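PDB 6JMB: ofchtiv-allosamidin from Ostrinia furnacalis, which probably hydrolyses chitin as a group IV insect chitinase of glycosyl hydrolase family 18, whose active site is occupied here by the inhibitor allosamidin. Local coordinates for residues 193-199 / 250-254; 201-205 / 263-268. The contacts are given in a common frame with arbitrary orientation. Residue numbers count along the deposited sequence, not the author numbering.

In the fold
Interactions 1 and 2 fasten the long loop after strand 187-190 of the TIM barrel to strand 243-256 and to the loop that follows it, and their four segments alternate along the chain. Both are partly buried. Interaction 1, its centre about 13 Å from the centre of the chain, starts in the allosamizoline pocket and depends on side-chain chemistry: carboxylate, guanidinium and phenol. Interaction 2, its centre about 22 Å out, depends mainly on backbone hydrogen bonds around the type II beta turn of 263-266. Their centres are about 10 Å apart and they touch: H196 CB meets H205 O at 3.3 Å, and F254 CE2 lies 3.6 Å from V202 O.

Interaction 1 of 2, residues 193-199 / 250-254; sequences YDMHGAW and YGRTF. With AMI (allosamizoline), chain C.
R252 slides one face of its guanidinium past W199 CH2, 3.6 Å from its NE. With chi1 m, chi2 and chi3 t and chi4 turned to -79°, it directs NE (2.9 Å) and NH2 (2.8 Å) to D194 OD1 in a salt bridge, while Y250 OH donates to the same OD1 at 2.6 Å. D194 OD2 accepts AMI O6 at 2.6 Å. D194 adopts left-handed backbone angles (56/29); M195 is helical, H196 and G197 extended, A198 and W199 helical again. G197 CA lies 5.9 Å from R252 CA and A198 CA 5.6 Å from F254 CA. At G197 a CB would collide with W199, so glycine fits; its O meets F254 CE2 at 3.2 Å. One water joins A198 N and R252 NH1, 3.0 Å from each. Y193 and D194 belong to the family 18 MxYD motif, lining the inhibitor site with Y250. Strand 250-254 pairs with strands 283-285 and 317-320, while Y193 packs on M343 and W345 of strand 341-345.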
# COMPACT_ATOMS: atom_id res chain seq x y z
N TYR A 193 6.93 -1.42 -1.08
CA TYR A 193 7.34 -0.03 -0.94
C TYR A 193 7.71 0.16 0.53
O TYR A 193 7.72 -0.81 1.30
CB TYR A 193 6.26 0.94 -1.43
CG TYR A 193 4.84 0.52 -1.11
CD1 TYR A 193 4.36 0.56 0.20
CD2 TYR A 193 3.99 0.06 -2.10
CE1 TYR A 193 3.06 0.17 0.49
CE2 TYR A 193 2.70 -0.33 -1.82
CZ TYR A 193 2.25 -0.28 -0.52
OH TYR A 193 0.96 -0.67 -0.23
N ASP A 194 8.03 1.39 0.91
CA ASP A 194 8.62 1.65 2.23
C ASP A 194 9.89 0.83 2.44
O ASP A 194 10.25 0.48 3.57
CB ASP A 194 7.63 1.42 3.38
CG ASP A 194 6.36 2.20 3.20
OD1 ASP A 194 6.43 3.37 2.79
OD2 ASP A 194 5.28 1.64 3.49
N MET A 195 10.58 0.53 1.34
CA MET A 195 11.81 -0.25 1.42
C MET A 195 12.88 0.52 2.17
O MET A 195 13.66 -0.07 2.93
CB MET A 195 12.29 -0.57 0.01
CG MET A 195 11.32 -1.44 -0.77
SD MET A 195 11.49 -3.16 -0.25
CE MET A 195 10.13 -3.92 -1.14
N HIS A 196 12.91 1.83 1.96
CA HIS A 196 13.78 2.76 2.66
C HIS A 196 13.00 4.03 2.92
O HIS A 196 12.01 4.32 2.25
CB HIS A 196 15.03 3.04 1.83
CG HIS A 196 15.83 1.82 1.56
ND1 HIS A 196 16.56 1.18 2.54
CD2 HIS A 196 15.95 1.05 0.44
CE1 HIS A 196 17.13 0.10 2.03
NE2 HIS A 196 16.77 0.00 0.76
N GLY A 197 13.45 4.78 3.91
CA GLY A 197 12.77 5.99 4.29
C GLY A 197 13.60 6.76 5.29
O GLY A 197 14.72 6.36 5.62
N ALA A 198 13.03 7.85 5.78
CA ALA A 198 13.77 8.79 6.63
C ALA A 198 14.22 8.19 7.96
O ALA A 198 15.02 8.83 8.66
CB ALA A 198 12.93 10.04 6.86
N TRP A 199 13.74 6.99 8.32
CA TRP A 199 14.24 6.27 9.49
C TRP A 199 15.63 5.69 9.26
O TRP A 199 16.29 5.29 10.23
CB TRP A 199 13.27 5.14 9.84
CG TRP A 199 12.96 4.24 8.66
CD1 TRP A 199 13.68 3.16 8.24
CD2 TRP A 199 11.85 4.37 7.76
NE1 TRP A 199 13.09 2.61 7.13
CE2 TRP A 199 11.96 3.33 6.81
CE3 TRP A 199 10.78 5.26 7.65
CZ2 TRP A 199 11.05 3.15 5.78
CZ3 TRP A 199 9.86 5.08 6.62
CH2 TRP A 199 10.01 4.04 5.70
N TYR A 250 3.31 7.83 -3.60
CA TYR A 250 3.93 8.83 -2.75
C TYR A 250 5.43 8.57 -2.78
O TYR A 250 5.88 7.49 -3.17
CB TYR A 250 3.41 8.75 -1.31
CG TYR A 250 3.72 7.41 -0.67
CD1 TYR A 250 2.91 6.31 -0.92
CD2 TYR A 250 4.83 7.24 0.14
CE1 TYR A 250 3.19 5.07 -0.38
CE2 TYR A 250 5.12 6.00 0.69
CZ TYR A 250 4.30 4.92 0.43
OH TYR A 250 4.57 3.68 0.96
N GLY A 251 6.19 9.57 -2.35
CA GLY A 251 7.62 9.45 -2.18
C GLY A 251 8.01 9.70 -0.74
O GLY A 251 7.18 10.07 0.10
N ARG A 252 9.29 9.50 -0.45
CA ARG A 252 9.83 9.73 0.88
C ARG A 252 10.98 10.71 0.82
O ARG A 252 11.72 10.76 -0.18
CB ARG A 252 10.21 8.41 1.57
CG ARG A 252 8.98 7.53 1.81
CD ARG A 252 9.27 6.37 2.75
NE ARG A 252 8.01 5.76 3.19
CZ ARG A 252 7.23 6.25 4.14
NH1 ARG A 252 7.58 7.36 4.79
NH2 ARG A 252 6.09 5.63 4.46
N THR A 253 11.12 11.53 1.87
CA THR A 253 11.96 12.71 1.82
C THR A 253 12.96 12.71 2.97
O THR A 253 12.67 12.25 4.08
CB THR A 253 11.14 14.01 1.85
OG1 THR A 253 10.62 14.22 3.17
CG2 THR A 253 9.97 13.95 0.86
N PHE A 254 14.15 13.24 2.68
CA PHE A 254 15.30 13.18 3.57
C PHE A 254 15.97 14.54 3.62
O PHE A 254 15.88 15.35 2.69
CB PHE A 254 16.36 12.20 3.03
CG PHE A 254 15.90 10.78 2.89
CD1 PHE A 254 15.06 10.39 1.86
CD2 PHE A 254 16.38 9.80 3.76
CE1 PHE A 254 14.66 9.06 1.72
CE2 PHE A 254 15.99 8.47 3.62
CZ PHE A 254 15.13 8.11 2.60
C1 AMI C . 0.66 1.07 3.99
C2 AMI C . -0.25 0.79 5.25
C3 AMI C . -0.79 2.08 5.59
C4 AMI C . 0.35 3.11 5.18
C5 AMI C . 0.68 2.61 3.85
C6 AMI C . 2.07 3.14 3.32
C7 AMI C . -1.06 -0.22 3.45
C8 AMI C . -3.01 -1.84 3.27
C9 AMI C . -1.71 -1.16 1.17
N2 AMI C . -1.16 -0.06 4.84
N7 AMI C . -1.93 -1.08 2.64
O3 AMI C . -1.13 2.14 6.98
O4 AMI C . -0.08 4.46 5.04
O6 AMI C . 3.06 2.84 4.28
O7 AMI C . -0.06 0.50 2.87
O HOH W 1 10.22 8.66 5.24

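Interaction 2 of 2, residues 201-205 / 263-268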
# COMPACT_ATOMS: atom_id res chain seq x y z
N SER A 201 19.73 5.55 8.00
CA SER A 201 20.87 6.43 8.21
C SER A 201 21.38 7.06 6.92
O SER A 201 22.21 7.98 6.98
CB SER A 201 22.01 5.64 8.86
OG SER A 201 22.48 4.63 7.99
N VAL A 202 20.90 6.59 5.77
CA VAL A 202 21.31 7.08 4.46
C VAL A 202 20.06 7.19 3.60
O VAL A 202 19.04 6.57 3.88
CB VAL A 202 22.33 6.14 3.78
CG1 VAL A 202 23.63 6.05 4.60
CG2 VAL A 202 21.74 4.74 3.61
N THR A 203 20.16 8.00 2.55
CA THR A 203 19.08 8.07 1.57
C THR A 203 18.91 6.72 0.89
O THR A 203 19.85 5.93 0.77
CB THR A 203 19.39 9.13 0.51
OG1 THR A 203 20.62 8.79 -0.15
CG2 THR A 203 19.51 10.51 1.14
N GLY A 204 17.69 6.45 0.44
CA GLY A 204 17.40 5.20 -0.24
C GLY A 204 16.05 5.31 -0.90
O GLY A 204 15.27 6.23 -0.62
N HIS A 205 15.78 4.37 -1.79
CA HIS A 205 14.57 4.43 -2.59
C HIS A 205 13.39 3.81 -1.85
O HIS A 205 13.53 2.81 -1.14
CB HIS A 205 14.76 3.74 -3.94
CG HIS A 205 15.86 4.34 -4.76
ND1 HIS A 205 15.87 5.66 -5.14
CD2 HIS A 205 16.98 3.79 -5.27
CE1 HIS A 205 16.96 5.90 -5.85
NE2 HIS A 205 17.65 4.78 -5.95
N ALA A 263 23.90 11.17 -3.90
CA ALA A 263 23.50 9.93 -4.53
C ALA A 263 22.57 9.17 -3.59
O ALA A 263 22.48 9.47 -2.40
CB ALA A 263 24.74 9.09 -4.83
N PRO A 264 21.86 8.15 -4.09
CA PRO A 264 21.25 7.18 -3.19
C PRO A 264 22.33 6.62 -2.28
O PRO A 264 23.51 6.55 -2.65
CB PRO A 264 20.69 6.11 -4.13
CG PRO A 264 20.55 6.80 -5.46
CD PRO A 264 21.68 7.79 -5.51
N ASN A 265 21.93 6.25 -1.06
CA ASN A 265 22.84 5.71 -0.05
C ASN A 265 23.87 6.72 0.44
O ASN A 265 24.99 6.35 0.81
CB ASN A 265 23.46 4.38 -0.46
CG ASN A 265 22.48 3.25 -0.34
OD1 ASN A 265 22.13 2.84 0.77
ND2 ASN A 265 21.96 2.78 -1.47
N SER A 266 23.49 7.99 0.46
CA SER A 266 24.29 9.05 1.05
C SER A 266 23.79 9.35 2.46
O SER A 266 22.57 9.33 2.70
CB SER A 266 24.16 10.33 0.23
OG SER A 266 24.59 10.14 -1.10
N PRO A 267 24.70 9.64 3.39
CA PRO A 267 24.29 9.96 4.76
C PRO A 267 23.17 10.99 4.83
O PRO A 267 23.17 12.00 4.12
CB PRO A 267 25.58 10.50 5.38
CG PRO A 267 26.66 9.74 4.66
CD PRO A 267 26.16 9.58 3.24
N SER A 268 22.20 10.71 5.70
CA SER A 268 21.05 11.55 5.95
C SER A 268 21.00 11.93 7.42
O SER A 268 21.50 11.20 8.28
CB SER A 268 19.76 10.80 5.57
OG SER A 268 18.61 11.49 6.04
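The two segments run antiparallel and come together at a single bridge, the non-hydrogen-bonded pair V202 and P267, whose CA atoms are 4.2 Å apart. The flanking hydrogen bonds are S268 N to S201 O at 3.0 Å and T203 N to S266 O at 2.8 Å; between them V202 CA makes a CA-H...O contact with S266 O at 3.1 Å. Beyond the bridge, N265 N donates to T203 O at 2.8 Å. Residues 263-266 form a type II turn: P264 suits its second position because its ring fixes phi, and N265 accepts the positive phi required at the third.

T203, with chi1 p, donates from OG1 to A263 O at 3.0 Å, and S266 OG reaches that same oxygen at 2.6 Å, so two hydroxyls meet the carbonyl at the head of the turn. H205 NE2 approaches P264 CG at 3.6 Å, yet its polar partner is D304; both H205 and P264 pack on W318 of strand 317-320. The loop after barrel strand 187-190 thus meets the region following strand 243-256, consistent with the alpha/beta insertion domain of family 18 chitinases. Proline in the bridge costs no bond, since P267 has no amide hydrogen and this pair asks for none. The contact therefore joins the two loops through main-chain pairing, with small hydroxyl side chains serving the turn and no salt bridge between them.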